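Local coordinates for MIPZ (Caulobacter crescentus, PDB 2XJ9), which is a division-plane-positioning ATPase that inhibits cell division and forms an intracellular gradient through localized dimerization and nucleoid binding, at residues V9-G14 against S157-T162; A91-A96 against S116-M121; N186-A189 against N195-R198. The protein carries 1 engineered substitution. One frame throughout, in Å; residues are numbered along the deposited sequence.

Contact 1 of 3, residues V9-G14 against S157-T162. With AGS (phosphothiophosphoric acid-adenylate ester), chain F; AGS (phosphothiophosphoric acid-adenylate ester), chain D.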
loop_
_atom_site.group_PDB
_atom_site.type_symbol
_atom_site.label_atom_id
_atom_site.label_comp_id
_atom_site.label_asym_id
_atom_site.label_seq_id
_atom_site.Cartn_x
_atom_site.Cartn_y
_atom_site.Cartn_z
ATOM N N VAL A 9 -10.835 3.721 9.626
ATOM C CA VAL A 9 -9.596 4.139 8.979
ATOM C C VAL A 9 -9.616 3.743 7.508
ATOM O O VAL A 9 -9.672 2.575 7.180
ATOM C CB VAL A 9 -8.363 3.481 9.616
ATOM C CG1 VAL A 9 -7.139 4.009 8.956
ATOM C CG2 VAL A 9 -8.316 3.727 11.116
ATOM N N GLY A 10 -9.554 4.711 6.612
ATOM C CA GLY A 10 -9.792 4.388 5.226
ATOM C C GLY A 10 -8.982 5.113 4.179
ATOM O O GLY A 10 -8.679 6.290 4.298
ATOM N N ASN A 11 -8.631 4.366 3.144
ATOM C CA ASN A 11 -8.061 4.899 1.924
ATOM C C ASN A 11 -7.973 3.726 0.967
ATOM O O ASN A 11 -7.379 2.714 1.310
ATOM C CB ASN A 11 -6.665 5.439 2.174
ATOM C CG ASN A 11 -6.190 6.368 1.070
ATOM O OD1 ASN A 11 -6.690 6.342 -0.047
ATOM N ND2 ASN A 11 -5.215 7.198 1.385
ATOM N N GLU A 12 -8.587 3.833 -0.208
ATOM C CA GLU A 12 -8.484 2.778 -1.203
ATOM C C GLU A 12 -7.019 2.514 -1.653
ATOM O O GLU A 12 -6.662 1.389 -1.991
ATOM C CB GLU A 12 -9.355 3.113 -2.409
ATOM C CG GLU A 12 -9.151 2.176 -3.580
ATOM C CD GLU A 12 -10.454 1.704 -4.186
ATOM O OE1 GLU A 12 -11.501 2.328 -3.896
ATOM O OE2 GLU A 12 -10.411 0.711 -4.954
ATOM N N LYS A 13 -6.188 3.559 -1.656
ATOM C CA LYS A 13 -4.764 3.455 -1.970
ATOM C C LYS A 13 -4.027 2.487 -1.048
ATOM O O LYS A 13 -4.256 2.494 0.157
ATOM C CB LYS A 13 -4.116 4.834 -1.864
ATOM C CG LYS A 13 -3.220 5.183 -3.025
ATOM C CD LYS A 13 -2.178 4.139 -3.207
ATOM C CE LYS A 13 -1.284 4.472 -4.375
ATOM N NZ LYS A 13 -0.441 3.284 -4.679
ATOM N N GLY A 14 -3.145 1.656 -1.604
ATOM C CA GLY A 14 -2.404 0.718 -0.787
ATOM C C GLY A 14 -1.310 1.489 -0.085
ATOM O O GLY A 14 -0.839 2.495 -0.592
ATOM N N SER A 157 -12.613 11.892 -6.985
ATOM C CA SER A 157 -12.165 10.623 -7.534
ATOM C C SER A 157 -12.562 9.415 -6.693
ATOM O O SER A 157 -13.048 9.554 -5.573
ATOM C CB SER A 157 -10.650 10.643 -7.727
ATOM O OG SER A 157 -10.220 9.429 -8.298
ATOM N N LEU A 158 -12.315 8.234 -7.247
ATOM C CA LEU A 158 -12.837 6.964 -6.737
ATOM C C LEU A 158 -13.131 6.866 -5.238
ATOM O O LEU A 158 -14.201 6.404 -4.846
ATOM C CB LEU A 158 -11.906 5.817 -7.142
ATOM C CG LEU A 158 -12.409 4.818 -8.188
ATOM C CD1 LEU A 158 -13.316 5.475 -9.217
ATOM C CD2 LEU A 158 -11.223 4.145 -8.862
ATOM N N TYR A 159 -12.179 7.258 -4.401
ATOM C CA TYR A 159 -12.330 7.046 -2.972
ATOM C C TYR A 159 -13.127 8.163 -2.323
ATOM O O TYR A 159 -13.840 7.938 -1.340
ATOM C CB TYR A 159 -10.982 6.912 -2.284
ATOM C CG TYR A 159 -11.126 6.762 -0.803
ATOM C CD1 TYR A 159 -11.628 5.605 -0.260
ATOM C CD2 TYR A 159 -10.788 7.783 0.051
ATOM C CE1 TYR A 159 -11.775 5.457 1.102
ATOM C CE2 TYR A 159 -10.931 7.649 1.423
ATOM C CZ TYR A 159 -11.428 6.482 1.945
ATOM O OH TYR A 159 -11.580 6.330 3.313
ATOM N N SER A 160 -12.998 9.373 -2.859
ATOM C CA SER A 160 -13.829 10.483 -2.408
ATOM C C SER A 160 -15.259 10.046 -2.476
ATOM O O SER A 160 -15.997 10.209 -1.518
ATOM C CB SER A 160 -13.650 11.705 -3.296
ATOM O OG SER A 160 -12.563 12.481 -2.849
ATOM N N LEU A 161 -15.639 9.468 -3.616
ATOM C CA LEU A 161 -17.015 8.982 -3.813
ATOM C C LEU A 161 -17.405 7.899 -2.804
ATOM O O LEU A 161 -18.516 7.895 -2.293
ATOM C CB LEU A 161 -17.234 8.466 -5.237
ATOM C CG LEU A 161 -16.844 9.417 -6.370
ATOM C CD1 LEU A 161 -16.974 8.733 -7.727
ATOM C CD2 LEU A 161 -17.682 10.688 -6.289
ATOM N N THR A 162 -16.490 6.984 -2.512
ATOM C CA THR A 162 -16.772 5.959 -1.519
ATOM C C THR A 162 -17.229 6.548 -0.175
ATOM O O THR A 162 -18.107 5.998 0.484
ATOM C CB THR A 162 -15.569 5.026 -1.316
ATOM O OG1 THR A 162 -15.449 4.163 -2.455
ATOM C CG2 THR A 162 -15.722 4.199 -0.033
HETATM P PG AGS F . -0.826 -0.342 -4.494
HETATM S S1G AGS F . -0.756 -0.670 -5.965
HETATM O O2G AGS F . -1.002 -1.508 -3.517
HETATM O O3G AGS F . -1.737 0.819 -4.189
HETATM P PB AGS F . 2.007 0.124 -5.031
HETATM O O1B AGS F . 2.648 -1.146 -4.552
HETATM O O2B AGS F . 1.601 0.381 -6.449
HETATM O O3B AGS F . 0.644 0.268 -4.149
HETATM P PA AGS F . 3.269 2.627 -5.264
HETATM O O1A AGS F . 4.212 2.165 -6.335
HETATM O O2A AGS F . 2.112 3.507 -5.644
HETATM O O3A AGS F . 2.887 1.310 -4.426
HETATM O "O5'" AGS F . 4.100 3.417 -4.146
HETATM C "C5'" AGS F . 3.549 3.749 -2.881
HETATM C "C4'" AGS F . 3.828 5.236 -2.610
HETATM O "O4'" AGS F . 5.217 5.421 -2.445
HETATM C "C3'" AGS F . 3.440 6.190 -3.730
HETATM O "O3'" AGS F . 2.924 7.424 -3.200
HETATM C "C2'" AGS F . 4.712 6.503 -4.472
HETATM O "O2'" AGS F . 4.557 7.871 -4.762
HETATM C "C1'" AGS F . 5.766 6.328 -3.416
HETATM N N9 AGS F . 7.098 5.699 -3.679
HETATM C C8 AGS F . 7.286 4.390 -3.909
HETATM N N7 AGS F . 8.602 4.119 -4.003
HETATM C C5 AGS F . 9.296 5.258 -3.806
HETATM C C6 AGS F . 10.737 5.634 -3.773
HETATM N N6 AGS F . 11.715 4.711 -3.969
HETATM N N1 AGS F . 11.023 6.934 -3.532
HETATM C C2 AGS F . 10.041 7.854 -3.329
HETATM N N3 AGS F . 8.722 7.582 -3.341
HETATM C C4 AGS F . 8.298 6.308 -3.572
HETATM P PG AGS D . -2.581 -1.812 2.875
HETATM S S1G AGS D . -3.275 -1.402 1.576
HETATM O O2G AGS D . -1.559 -2.920 2.745
HETATM O O3G AGS D . -3.483 -2.068 4.064
HETATM P PB AGS D . -1.890 0.253 4.749
HETATM O O1B AGS D . -2.660 1.510 4.408
HETATM O O2B AGS D . -2.307 -0.748 5.797
HETATM O O3B AGS D . -1.716 -0.521 3.338
HETATM P PA AGS D . 0.485 0.354 6.315
HETATM O O1A AGS D . -0.130 0.890 7.591
HETATM O O2A AGS D . 0.843 -1.084 6.227
HETATM O O3A AGS D . -0.405 0.749 5.060
HETATM O "O5'" AGS D . 1.774 1.231 5.949
HETATM C "C5'" AGS D . 2.505 0.940 4.770
HETATM C "C4'" AGS D . 3.977 0.658 5.114
HETATM O "O4'" AGS D . 4.465 1.850 5.670
HETATM C "C3'" AGS D . 4.214 -0.385 6.193
HETATM O "O3'" AGS D . 5.453 -1.024 5.940
HETATM C "C2'" AGS D . 4.379 0.359 7.500
HETATM O "O2'" AGS D . 5.254 -0.396 8.350
HETATM C "C1'" AGS D . 4.958 1.665 6.996
HETATM N N9 AGS D . 4.568 2.955 7.611
HETATM C C8 AGS D . 3.352 3.543 7.535
HETATM N N7 AGS D . 3.350 4.756 8.160
HETATM C C5 AGS D . 4.602 4.946 8.615
HETATM C C6 AGS D . 5.287 5.999 9.348
HETATM N N6 AGS D . 4.609 7.102 9.720
HETATM N N1 AGS D . 6.597 5.813 9.616
HETATM C C2 AGS D . 7.280 4.715 9.258
HETATM N N3 AGS D . 6.722 3.709 8.589
HETATM C C4 AGS D . 5.411 3.775 8.245
#
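Tyr159 sets its CG anti to the backbone N (chi1 177°), which sends the phenol from helix 158-168 onto the main chain of Gly10, Asn11 and Glu12. One ring face takes the chain: Asn11 CA lies 3.9 Å from the ring centroid, 18° off the normal, a CH-pi contact displaced toward the rim. The same face carries the amide of Glu12, with N 3.5 Å from Tyr159 CD1. At the far end of the phenol is Gly10, whose C lies 3.0 Å from Tyr159 OH; that buried hydroxyl is hydrogen-bonded to His123 and Thr131. Glu12 lays CB beside the ring at CD1 (4.0 Å), and its carboxylate goes on to a salt bridge with Arg44 of the second subunit. Beyond the ring, Asn11 OD1 accepts from Lys13 N at 3.3 Å, the donor standing above the carbonyl plane, an Asx turn that shapes the loop. Lys13 then reaches across the dimer, its NZ bonding O2A (2.7 Å) and O3G (2.8 Å) of the nucleotide held in the P-loop of the second subunit. This is the signature lysine of the deviant Walker A motif of ParA/MinD-type ATPases.

Contact 2 of 3, residues A91-A96 against S116-M121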
loop_
_atom_site.group_PDB
_atom_site.type_symbol
_atom_site.label_atom_id
_atom_site.label_comp_id
_atom_site.label_asym_id
_atom_site.label_seq_id
_atom_site.Cartn_x
_atom_site.Cartn_y
_atom_site.Cartn_z
ATOM N N ALA A 91 -22.184 -11.014 6.556
ATOM C CA ALA A 91 -22.791 -11.676 7.709
ATOM C C ALA A 91 -21.835 -11.708 8.891
ATOM O O ALA A 91 -22.223 -11.382 10.009
ATOM C CB ALA A 91 -23.238 -13.072 7.348
ATOM N N GLY A 92 -20.585 -12.101 8.624
ATOM C CA GLY A 92 -19.501 -12.076 9.605
ATOM C C GLY A 92 -19.252 -10.706 10.213
ATOM O O GLY A 92 -19.140 -10.576 11.430
ATOM N N PHE A 93 -19.174 -9.682 9.367
ATOM C CA PHE A 93 -19.068 -8.305 9.844
ATOM C C PHE A 93 -20.172 -8.035 10.865
ATOM O O PHE A 93 -19.891 -7.734 12.024
ATOM C CB PHE A 93 -19.163 -7.325 8.668
ATOM C CG PHE A 93 -18.916 -5.886 9.040
ATOM C CD1 PHE A 93 -18.277 -5.557 10.218
ATOM C CD2 PHE A 93 -19.346 -4.864 8.209
ATOM C CE1 PHE A 93 -18.063 -4.235 10.562
ATOM C CE2 PHE A 93 -19.145 -3.535 8.543
ATOM C CZ PHE A 93 -18.499 -3.223 9.721
ATOM N N GLU A 94 -21.418 -8.150 10.404
ATOM C CA GLU A 94 -22.628 -8.069 11.220
ATOM C C GLU A 94 -22.421 -8.555 12.641
ATOM O O GLU A 94 -22.510 -7.788 13.600
ATOM C CB GLU A 94 -23.699 -8.940 10.576
ATOM C CG GLU A 94 -24.936 -8.206 10.120
ATOM C CD GLU A 94 -24.610 -6.837 9.611
ATOM O OE1 GLU A 94 -23.822 -6.143 10.294
ATOM O OE2 GLU A 94 -25.144 -6.466 8.540
ATOM N N ALA A 95 -22.177 -9.855 12.760
ATOM C CA ALA A 95 -21.864 -10.493 14.034
ATOM C C ALA A 95 -20.827 -9.732 14.843
ATOM O O ALA A 95 -21.025 -9.462 16.015
ATOM C CB ALA A 95 -21.386 -11.905 13.795
ATOM N N ALA A 96 -19.707 -9.402 14.213
ATOM C CA ALA A 96 -18.621 -8.733 14.915
ATOM C C ALA A 96 -18.972 -7.294 15.315
ATOM O O ALA A 96 -18.674 -6.875 16.427
ATOM C CB ALA A 96 -17.340 -8.774 14.086
ATOM N N SER A 116 -14.798 -3.253 -1.406
ATOM C CA SER A 116 -15.557 -4.446 -1.028
ATOM C C SER A 116 -16.860 -4.090 -0.338
ATOM O O SER A 116 -17.109 -2.931 0.006
ATOM C CB SER A 116 -14.731 -5.385 -0.139
ATOM O OG SER A 116 -14.318 -4.757 1.063
ATOM N N ALA A 117 -17.696 -5.097 -0.131
ATOM C CA ALA A 117 -18.987 -4.849 0.477
ATOM C C ALA A 117 -18.770 -4.393 1.910
ATOM O O ALA A 117 -19.267 -3.345 2.329
ATOM C CB ALA A 117 -19.841 -6.100 0.438
ATOM N N ILE A 118 -18.019 -5.185 2.668
ATOM C CA ILE A 118 -17.836 -4.869 4.071
ATOM C C ILE A 118 -17.159 -3.513 4.231
ATOM O O ILE A 118 -17.505 -2.720 5.098
ATOM C CB ILE A 118 -17.086 -5.968 4.792
ATOM C CG1 ILE A 118 -15.722 -6.198 4.162
ATOM C CG2 ILE A 118 -17.890 -7.255 4.743
ATOM C CD1 ILE A 118 -14.932 -7.296 4.860
ATOM N N THR A 119 -16.207 -3.223 3.364
ATOM C CA THR A 119 -15.625 -1.898 3.363
ATOM C C THR A 119 -16.683 -0.807 3.192
ATOM O O THR A 119 -16.755 0.101 4.005
ATOM C CB THR A 119 -14.541 -1.771 2.305
ATOM O OG1 THR A 119 -13.293 -2.118 2.908
ATOM C CG2 THR A 119 -14.467 -0.340 1.782
ATOM N N ARG A 120 -17.502 -0.898 2.149
ATOM C CA ARG A 120 -18.555 0.093 1.936
ATOM C C ARG A 120 -19.547 0.176 3.107
ATOM O O ARG A 120 -20.102 1.234 3.409
ATOM C CB ARG A 120 -19.327 -0.241 0.673
ATOM C CG ARG A 120 -18.482 -0.442 -0.551
ATOM C CD ARG A 120 -19.151 0.311 -1.670
ATOM N NE ARG A 120 -18.298 0.460 -2.800
ATOM C CZ ARG A 120 -17.722 1.529 -3.344
ATOM N NH1 ARG A 120 -17.866 2.789 -2.936
ATOM N NH2 ARG A 120 -16.967 1.272 -4.393
ATOM N N MET A 121 -19.784 -0.959 3.752
ATOM C CA MET A 121 -20.701 -1.025 4.879
ATOM C C MET A 121 -20.143 -0.276 6.066
ATOM O O MET A 121 -20.888 0.284 6.866
ATOM C CB MET A 121 -20.933 -2.478 5.292
ATOM C CG MET A 121 -21.869 -3.247 4.407
ATOM S SD MET A 121 -23.174 -3.876 5.458
ATOM C CE MET A 121 -22.228 -4.762 6.688
#
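The Phe93 ring and the Met121 thioether lie alongside one another, running opposite ways, between helices 86-103 and 117-124. The phenylalanine has CG swung away from its own amide nitrogen (chi1 -174°), which lays the ring against Met121 and the Ile118 backbone. Met121 starts with CG beside the backbone N and then bends at both chi2 and chi3 (chi3 -55°), folding the thioether back so that the terminal methyl, rather than the sulfur, meets the aromatic. Two of its atoms touch the ring: CB comes in plane at the edge, 3.9 Å from Phe93 CE2, while CE approaches CD2 obliquely at 3.3 Å. The same methyl lies 3.9 Å from Glu94 OE2, where the glutamate lies across the methionine. Nearer the start of helix 117-124, Ile118 CG2 rests 4.1 Å from Phe93 CB. An alanine in place of Phe93 removes the ring, and the gap beside Met121 would probably let its folded thioether swing to other rotamers. Ser116 caps the second helix, its OG taking a weak bond from Thr119 N. The axes of 91-96 and 117-121 approach to 10.4 Å, at 39°, a largely apolar pairing of two helices that flank the central parallel sheet; helix 117-124 is the connection of the beta-alpha-beta crossover from strand 106-110 to strand 128-134.

Contact 3 of 3, residues N186-A189 against N195-R198. With AGS (phosphothiophosphoric acid-adenylate ester), chain D.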
loop_
_atom_site.group_PDB
_atom_site.type_symbol
_atom_site.label_atom_id
_atom_site.label_comp_id
_atom_site.label_asym_id
_atom_site.label_seq_id
_atom_site.Cartn_x
_atom_site.Cartn_y
_atom_site.Cartn_z
ATOM N N ASN A 186 0.966 11.223 5.813
ATOM C CA ASN A 186 1.717 10.261 6.599
ATOM C C ASN A 186 3.071 9.920 5.940
ATOM O O ASN A 186 3.271 10.160 4.753
ATOM C CB ASN A 186 0.827 9.035 6.797
ATOM C CG ASN A 186 1.504 7.934 7.558
ATOM O OD1 ASN A 186 1.661 6.809 7.057
ATOM N ND2 ASN A 186 1.909 8.234 8.778
ATOM N N ARG A 187 4.009 9.384 6.715
ATOM C CA ARG A 187 5.368 9.118 6.220
ATOM C C ARG A 187 6.045 10.329 5.593
ATOM O O ARG A 187 6.712 10.212 4.577
ATOM C CB ARG A 187 5.393 7.953 5.229
ATOM C CG ARG A 187 5.366 6.595 5.900
ATOM C CD ARG A 187 6.578 5.777 5.516
ATOM N NE ARG A 187 6.268 4.786 4.499
ATOM C CZ ARG A 187 7.121 3.853 4.111
ATOM N NH1 ARG A 187 6.761 2.984 3.185
ATOM N NH2 ARG A 187 8.326 3.787 4.652
ATOM N N LEU A 188 5.877 11.488 6.208
ATOM C CA LEU A 188 6.570 12.672 5.755
ATOM C C LEU A 188 8.084 12.529 5.957
ATOM O O LEU A 188 8.545 11.953 6.954
ATOM C CB LEU A 188 6.043 13.903 6.481
ATOM C CG LEU A 188 4.575 14.236 6.193
ATOM C CD1 LEU A 188 3.859 14.722 7.458
ATOM C CD2 LEU A 188 4.435 15.233 5.057
ATOM N N ALA A 189 8.846 13.045 4.992
ATOM C CA ALA A 189 10.291 13.033 5.065
ATOM C C ALA A 189 10.805 14.456 5.150
ATOM O O ALA A 189 10.033 15.382 5.385
ATOM C CB ALA A 189 10.862 12.334 3.859
ATOM N N ASN A 195 7.384 19.688 -4.051
ATOM C CA ASN A 195 6.304 18.697 -4.186
ATOM C C ASN A 195 5.282 18.801 -3.037
ATOM O O ASN A 195 4.062 18.683 -3.262
ATOM C CB ASN A 195 6.872 17.262 -4.317
ATOM C CG ASN A 195 5.812 16.222 -4.775
ATOM O OD1 ASN A 195 5.626 15.171 -4.139
ATOM N ND2 ASN A 195 5.132 16.516 -5.887
ATOM N N ARG A 196 5.784 19.043 -1.818
ATOM C CA ARG A 196 4.924 19.189 -0.633
ATOM C C ARG A 196 4.029 20.423 -0.728
ATOM O O ARG A 196 2.969 20.495 -0.105
ATOM C CB ARG A 196 5.761 19.251 0.646
ATOM C CG ARG A 196 4.931 19.342 1.922
ATOM C CD ARG A 196 5.342 18.276 2.931
ATOM N NE ARG A 196 6.632 18.585 3.547
ATOM C CZ ARG A 196 7.622 17.710 3.733
ATOM N NH1 ARG A 196 8.749 18.119 4.307
ATOM N NH2 ARG A 196 7.495 16.436 3.354
ATOM N N LYS A 197 4.464 21.387 -1.524
ATOM C CA LYS A 197 3.699 22.599 -1.721
ATOM C C LYS A 197 2.648 22.405 -2.817
ATOM O O LYS A 197 1.453 22.628 -2.589
ATOM C CB LYS A 197 4.642 23.742 -2.079
ATOM C CG LYS A 197 4.117 25.085 -1.660
ATOM C CD LYS A 197 2.684 25.259 -2.119
ATOM C CE LYS A 197 2.243 26.684 -1.876
ATOM N NZ LYS A 197 3.300 27.626 -2.353
ATOM N N ARG A 198 3.089 21.992 -4.006
ATOM C CA ARG A 198 2.149 21.776 -5.099
ATOM C C ARG A 198 1.009 20.903 -4.599
ATOM O O ARG A 198 -0.150 21.108 -4.970
ATOM C CB ARG A 198 2.812 21.090 -6.290
ATOM C CG ARG A 198 4.021 21.796 -6.867
ATOM C CD ARG A 198 4.359 21.213 -8.246
ATOM N NE ARG A 198 5.729 20.797 -8.365
ATOM C CZ ARG A 198 6.671 21.125 -9.250
ATOM N NH1 ARG A 198 6.529 21.965 -10.273
ATOM N NH2 ARG A 198 7.833 20.535 -9.055
HETATM P PG AGS D . -2.581 -1.812 2.875
HETATM S S1G AGS D . -3.275 -1.402 1.576
HETATM O O2G AGS D . -1.559 -2.920 2.745
HETATM O O3G AGS D . -3.483 -2.068 4.064
HETATM P PB AGS D . -1.890 0.253 4.749
HETATM O O1B AGS D . -2.660 1.510 4.408
HETATM O O2B AGS D . -2.307 -0.748 5.797
HETATM O O3B AGS D . -1.716 -0.521 3.338
HETATM P PA AGS D . 0.485 0.354 6.315
HETATM O O1A AGS D . -0.130 0.890 7.591
HETATM O O2A AGS D . 0.843 -1.084 6.227
HETATM O O3A AGS D . -0.405 0.749 5.060
HETATM O "O5'" AGS D . 1.774 1.231 5.949
HETATM C "C5'" AGS D . 2.505 0.940 4.770
HETATM C "C4'" AGS D . 3.977 0.658 5.114
HETATM O "O4'" AGS D . 4.465 1.850 5.670
HETATM C "C3'" AGS D . 4.214 -0.385 6.193
HETATM O "O3'" AGS D . 5.453 -1.024 5.940
HETATM C "C2'" AGS D . 4.379 0.359 7.500
HETATM O "O2'" AGS D . 5.254 -0.396 8.350
HETATM C "C1'" AGS D . 4.958 1.665 6.996
HETATM N N9 AGS D . 4.568 2.955 7.611
HETATM C C8 AGS D . 3.352 3.543 7.535
HETATM N N7 AGS D . 3.350 4.756 8.160
HETATM C C5 AGS D . 4.602 4.946 8.615
HETATM C C6 AGS D . 5.287 5.999 9.348
HETATM N N6 AGS D . 4.609 7.102 9.720
HETATM N N1 AGS D . 6.597 5.813 9.616
HETATM C C2 AGS D . 7.280 4.715 9.258
HETATM N N3 AGS D . 6.722 3.709 8.589
HETATM C C4 AGS D . 5.411 3.775 8.245
#
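A single carbonyl oxygen, Ala189 O, takes both terminal nitrogens of the Arg196 guanidinium. NH1 gives the better bond, 3.2 Å to Ala189 O, and NH2 a weak one at 3.4 Å. The oxygen sits at the edge of the guanidinium, 20° out of its plane, and NH1 is tilted 29° from the carbonyl plane, so the grip is somewhat skewed. Arg196 leaves helix 194-210 and bends at chi2 and chi3 to bring the guanidinium edge to Ala189 O. Leu188 lies athwart the arginine stem, its CD2 3.8 Å from Arg196 CD and 3.7 Å from NH2, so that the leucine methyl packs against both the aliphatic stem and the charged end. NH1 also makes a weak hydrogen bond to Thr190 O, and NH2 a long, weak ion pair with Asp135. Just before Leu188, Arg187 serves the nucleotide instead: its CG lies over the adenine face, 3.3 Å from C5, and ribose O4' stands over one face of its guanidinium. NH1 of Arg187 is also hydrogen-bonded to Asn134 of the second subunit. The arrangement ties helix 194-210 back to the loop following strand 180-186, the segment that, with Asn186 and Arg187, lines the adenine end of the nucleotide pocket in this P-loop ATPase.

Overall arrangement
The three contacts spread from the phosphates outward. Contacts 1 and 3 both reach the nucleotide bound by this subunit's own P-loop, the first at the gamma-phosphate end and the third at the base; their centres are 19 Å apart and their nearest atoms about 8 Å. Both also touch the second subunit, and contact 1 meets its nucleotide as well. Contact 2 lies farther out, with the Ile118 side chain about 13 Å from bound nucleotide and magnesium. It nevertheless adjoins contact 1, centre to centre 17 Å, where Arg120 NH1 comes within 2.8 Å of Thr162 OG1. Contacts 2 and 3, 33 Å apart between centres, occupy opposite sides of the chain's centre.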